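Local coordinates for protein fimbrium subunit Fim1C (Bacteroides vulgatus, PDB 4QB7) that is probably a component of the fimbrium tip, part of the cell-surface filaments that mediate adhesion and biofilm formation, at residues K187-G192 / D292-V297. Sequence-based numbering, arbitrary orientation.
With SO4 (sulfate ion), chain K.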
ATOM      1  N   LYS A 187      -9.585 -30.584  12.464  1.00 38.44           N
ATOM      2  CA  LYS A 187      -9.662 -29.271  11.822  1.00 38.59           C
ATOM      3  C   LYS A 187      -8.504 -28.395  12.305  1.00 42.38           C
ATOM      4  O   LYS A 187      -7.926 -28.671  13.357  1.00 41.09           O
ATOM      5  CB  LYS A 187     -11.046 -28.619  12.067  1.00 41.90           C
ATOM      6  CG  LYS A 187     -12.189 -29.462  11.450  1.00 43.73           C
ATOM      7  CD  LYS A 187     -13.539 -28.848  11.477  1.00 46.54           C
ATOM      8  CE  LYS A 187     -14.580 -29.767  10.881  1.00 56.21           C
ATOM      9  NZ  LYS A 187     -14.373 -29.996   9.420  1.00 73.29           N
ATOM     10  N   ILE A 188      -8.093 -27.419  11.491  1.00 40.64           N
ATOM     11  CA  ILE A 188      -7.032 -26.472  11.856  1.00 40.79           C
ATOM     12  C   ILE A 188      -7.665 -25.095  11.891  1.00 43.05           C
ATOM     13  O   ILE A 188      -8.344 -24.701  10.930  1.00 41.68           O
ATOM     14  CB  ILE A 188      -5.759 -26.475  10.946  1.00 44.22           C
ATOM     15  CG1 ILE A 188      -5.113 -27.827  10.863  1.00 45.01           C
ATOM     16  CG2 ILE A 188      -4.710 -25.419  11.418  1.00 44.13           C
ATOM     17  CD1 ILE A 188      -3.973 -27.833   9.884  1.00 52.10           C
ATOM     18  N   PHE A 189      -7.404 -24.352  12.976  1.00 39.11           N
ATOM     19  CA  PHE A 189      -7.905 -22.988  13.169  1.00 37.59           C
ATOM     20  C   PHE A 189      -6.760 -22.015  13.425  1.00 40.69           C
ATOM     21  O   PHE A 189      -5.927 -22.270  14.298  1.00 40.06           O
ATOM     22  CB  PHE A 189      -8.901 -22.947  14.331  1.00 38.52           C
ATOM     23  CG  PHE A 189     -10.111 -23.826  14.143  1.00 39.56           C
ATOM     24  CD1 PHE A 189     -11.211 -23.378  13.415  1.00 41.77           C
ATOM     25  CD2 PHE A 189     -10.161 -25.096  14.707  1.00 40.48           C
ATOM     26  CE1 PHE A 189     -12.333 -24.196  13.245  1.00 42.16           C
ATOM     27  CE2 PHE A 189     -11.292 -25.903  14.554  1.00 42.55           C
ATOM     28  CZ  PHE A 189     -12.377 -25.439  13.846  1.00 40.69           C
ATOM     29  N   VAL A 190      -6.701 -20.915  12.663  1.00 36.77           N
ATOM     30  CA  VAL A 190      -5.667 -19.900  12.888  1.00 36.09           C
ATOM     31  C   VAL A 190      -6.272 -18.862  13.845  1.00 43.99           C
ATOM     32  O   VAL A 190      -7.418 -18.425  13.648  1.00 43.90           O
ATOM     33  CB  VAL A 190      -5.115 -19.306  11.575  1.00 37.48           C
ATOM     34  CG1 VAL A 190      -4.249 -18.068  11.839  1.00 36.74           C
ATOM     35  CG2 VAL A 190      -4.333 -20.364  10.800  1.00 35.90           C
ATOM     36  N   THR A 191      -5.534 -18.528  14.924  1.00 40.84           N
ATOM     37  CA  THR A 191      -6.032 -17.644  15.983  1.00 39.80           C
ATOM     38  C   THR A 191      -5.203 -16.362  16.136  1.00 45.25           C
ATOM     39  O   THR A 191      -5.633 -15.423  16.810  1.00 48.27           O
ATOM     40  CB  THR A 191      -6.028 -18.427  17.307  1.00 42.32           C
ATOM     41  OG1 THR A 191      -4.700 -18.903  17.538  1.00 38.03           O
ATOM     42  CG2 THR A 191      -6.968 -19.641  17.283  1.00 41.06           C
ATOM     43  N   GLY A 192      -4.016 -16.334  15.556  1.00 39.33           N
ATOM     44  CA  GLY A 192      -3.137 -15.180  15.696  1.00 38.65           C
ATOM     45  C   GLY A 192      -2.094 -15.100  14.607  1.00 41.49           C
ATOM     46  O   GLY A 192      -1.744 -16.113  13.999  1.00 41.14           O
ATOM     47  N   ASP A 292      -4.469 -23.893  16.118  1.00 38.65           N
ATOM     48  CA  ASP A 292      -4.975 -25.024  16.899  1.00 37.13           C
ATOM     49  C   ASP A 292      -5.364 -26.152  15.990  1.00 40.14           C
ATOM     50  O   ASP A 292      -6.042 -25.914  14.991  1.00 40.06           O
ATOM     51  CB  ASP A 292      -6.196 -24.565  17.721  1.00 38.39           C
ATOM     52  CG  ASP A 292      -5.900 -23.472  18.740  1.00 47.43           C
ATOM     53  OD1 ASP A 292      -4.747 -23.406  19.225  1.00 47.61           O
ATOM     54  OD2 ASP A 292      -6.835 -22.707  19.084  1.00 51.90           O
ATOM     55  N   ILE A 293      -4.908 -27.375  16.297  1.00 37.76           N
ATOM     56  CA  ILE A 293      -5.264 -28.599  15.561  1.00 37.57           C
ATOM     57  C   ILE A 293      -6.235 -29.335  16.457  1.00 42.92           C
ATOM     58  O   ILE A 293      -5.854 -29.795  17.533  1.00 44.66           O
ATOM     59  CB  ILE A 293      -4.049 -29.447  15.115  1.00 40.80           C
ATOM     60  CG1 ILE A 293      -2.998 -28.556  14.388  1.00 41.16           C
ATOM     61  CG2 ILE A 293      -4.516 -30.645  14.225  1.00 39.60           C
ATOM     62  CD1 ILE A 293      -1.668 -29.209  14.237  1.00 50.91           C
ATOM     63  N   VAL A 294      -7.514 -29.324  16.076  1.00 38.63           N
ATOM     64  CA  VAL A 294      -8.615 -29.843  16.895  1.00 37.59           C
ATOM     65  C   VAL A 294      -9.092 -31.167  16.372  1.00 43.17           C
ATOM     66  O   VAL A 294      -9.544 -31.235  15.239  1.00 44.27           O
ATOM     67  CB  VAL A 294      -9.774 -28.801  16.921  1.00 39.57           C
ATOM     68  CG1 VAL A 294     -10.957 -29.291  17.752  1.00 39.34           C
ATOM     69  CG2 VAL A 294      -9.279 -27.455  17.417  1.00 38.14           C
ATOM     70  N   THR A 295      -9.002 -32.210  17.203  1.00 40.91           N
ATOM     71  CA  THR A 295      -9.460 -33.568  16.898  1.00 40.90           C
ATOM     72  C   THR A 295     -10.695 -33.892  17.756  1.00 44.10           C
ATOM     73  O   THR A 295     -10.672 -33.689  18.967  1.00 42.68           O
ATOM     74  CB  THR A 295      -8.336 -34.602  17.085  1.00 49.42           C
ATOM     75  OG1 THR A 295      -7.183 -34.217  16.337  1.00 51.00           O
ATOM     76  CG2 THR A 295      -8.753 -36.002  16.680  1.00 46.15           C
ATOM     77  N   LYS A 296     -11.755 -34.429  17.120  1.00 41.47           N
ATOM     78  CA  LYS A 296     -13.006 -34.824  17.767  1.00 41.30           C
ATOM     79  C   LYS A 296     -12.819 -35.974  18.752  1.00 48.41           C
ATOM     80  O   LYS A 296     -12.141 -36.955  18.438  1.00 48.90           O
ATOM     81  CB  LYS A 296     -14.038 -35.235  16.702  1.00 42.42           C
ATOM     82  CG  LYS A 296     -15.365 -35.728  17.243  1.00 44.62           C
ATOM     83  CD  LYS A 296     -16.382 -35.894  16.148  1.00 47.12           C
ATOM     84  CE  LYS A 296     -17.667 -36.473  16.675  1.00 47.38           C
ATOM     85  NZ  LYS A 296     -18.748 -36.405  15.666  1.00 63.14           N
ATOM     86  N   VAL A 297     -13.440 -35.855  19.934  1.00 45.51           N
ATOM     87  CA  VAL A 297     -13.488 -36.929  20.910  1.00 44.93           C
ATOM     88  C   VAL A 297     -14.972 -37.308  20.996  1.00 51.12           C
ATOM     89  O   VAL A 297     -15.326 -38.452  20.717  1.00 52.24           O
ATOM     90  CB  VAL A 297     -12.825 -36.592  22.256  1.00 48.43           C
ATOM     91  CG1 VAL A 297     -13.111 -37.685  23.288  1.00 48.29           C
ATOM     92  CG2 VAL A 297     -11.314 -36.416  22.073  1.00 47.67           C
TER
HETATM   93  S   SO4 K 410      -4.030 -16.906  20.119  0.50 47.95           S
HETATM   94  O1  SO4 K 410      -4.500 -18.226  19.901  0.50 51.59           O
HETATM   95  O2  SO4 K 410      -3.059 -16.967  21.190  0.50 47.83           O
HETATM   96  O3  SO4 K 410      -3.386 -16.476  18.916  0.50 48.91           O
HETATM   97  O4  SO4 K 410      -5.172 -16.008  20.460  0.50 48.97           O
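Asp292 and Phe189 face each other as a hydrogen-bonded pair of an antiparallel sheet, with Phe189 N giving its hydrogen to Asp292 O (2.9 Å) and Asp292 N returning one to Phe189 O (2.8 Å). Lys187 and Val294 form the next such pair, with Val294 N reaching Lys187 O at 2.8 Å. Between them, at the non-hydrogen-bonded pair, Ile188 and Ile293 lie side by side on the other face, CG1 to CG1 at 4.2 Å. Ile188, Ile293 and Val294 are beta-branched and Phe189 is aromatic, both kinds favoured in extended strands.

Asp292, Phe189 and Val294 share one face and bury the most surface here. CG of Phe189 stands anti to the carbonyl carbon, beside the backbone N (chi1 -60°). The ring meets Val294 CG2 at its edge, through CD2 at 3.7 Å, the methyl lying near the ring plane. Val294, compact and beta-branched, fills this place beside the ring without a polar group to satisfy. The carboxylate of Asp292 is buried but provided for: OD2 is hydrogen-bonded to the hydroxyl of Tyr245, whose ring stacks on Phe189, and OD1 to that of Thr306. The side chain of Thr191 crosses that of Asp292 at about a right angle, its CG2 methyl 3.6 Å from OD2, while its OG1 gives a hydrogen bond to a sulfate ion, probably from the crystallisation liquor. An alanine at Thr191 removes both methyl and hydroxyl, and would probably open a gap beside the Asp292 carboxylate and cost the sulfate a hydrogen bond.

Thr191 and Gly192 both face Asn290 in a classic beta bulge, where strand 186-196 continues alongside strand 286-296. This antiparallel pairing of sequence-distant strands is consistent with the beta-rich fimbrillin family: strand 250-251 bonds to 186-196, and strand 301-313 to 286-296, its Thr304 touching Asp292 and Val294.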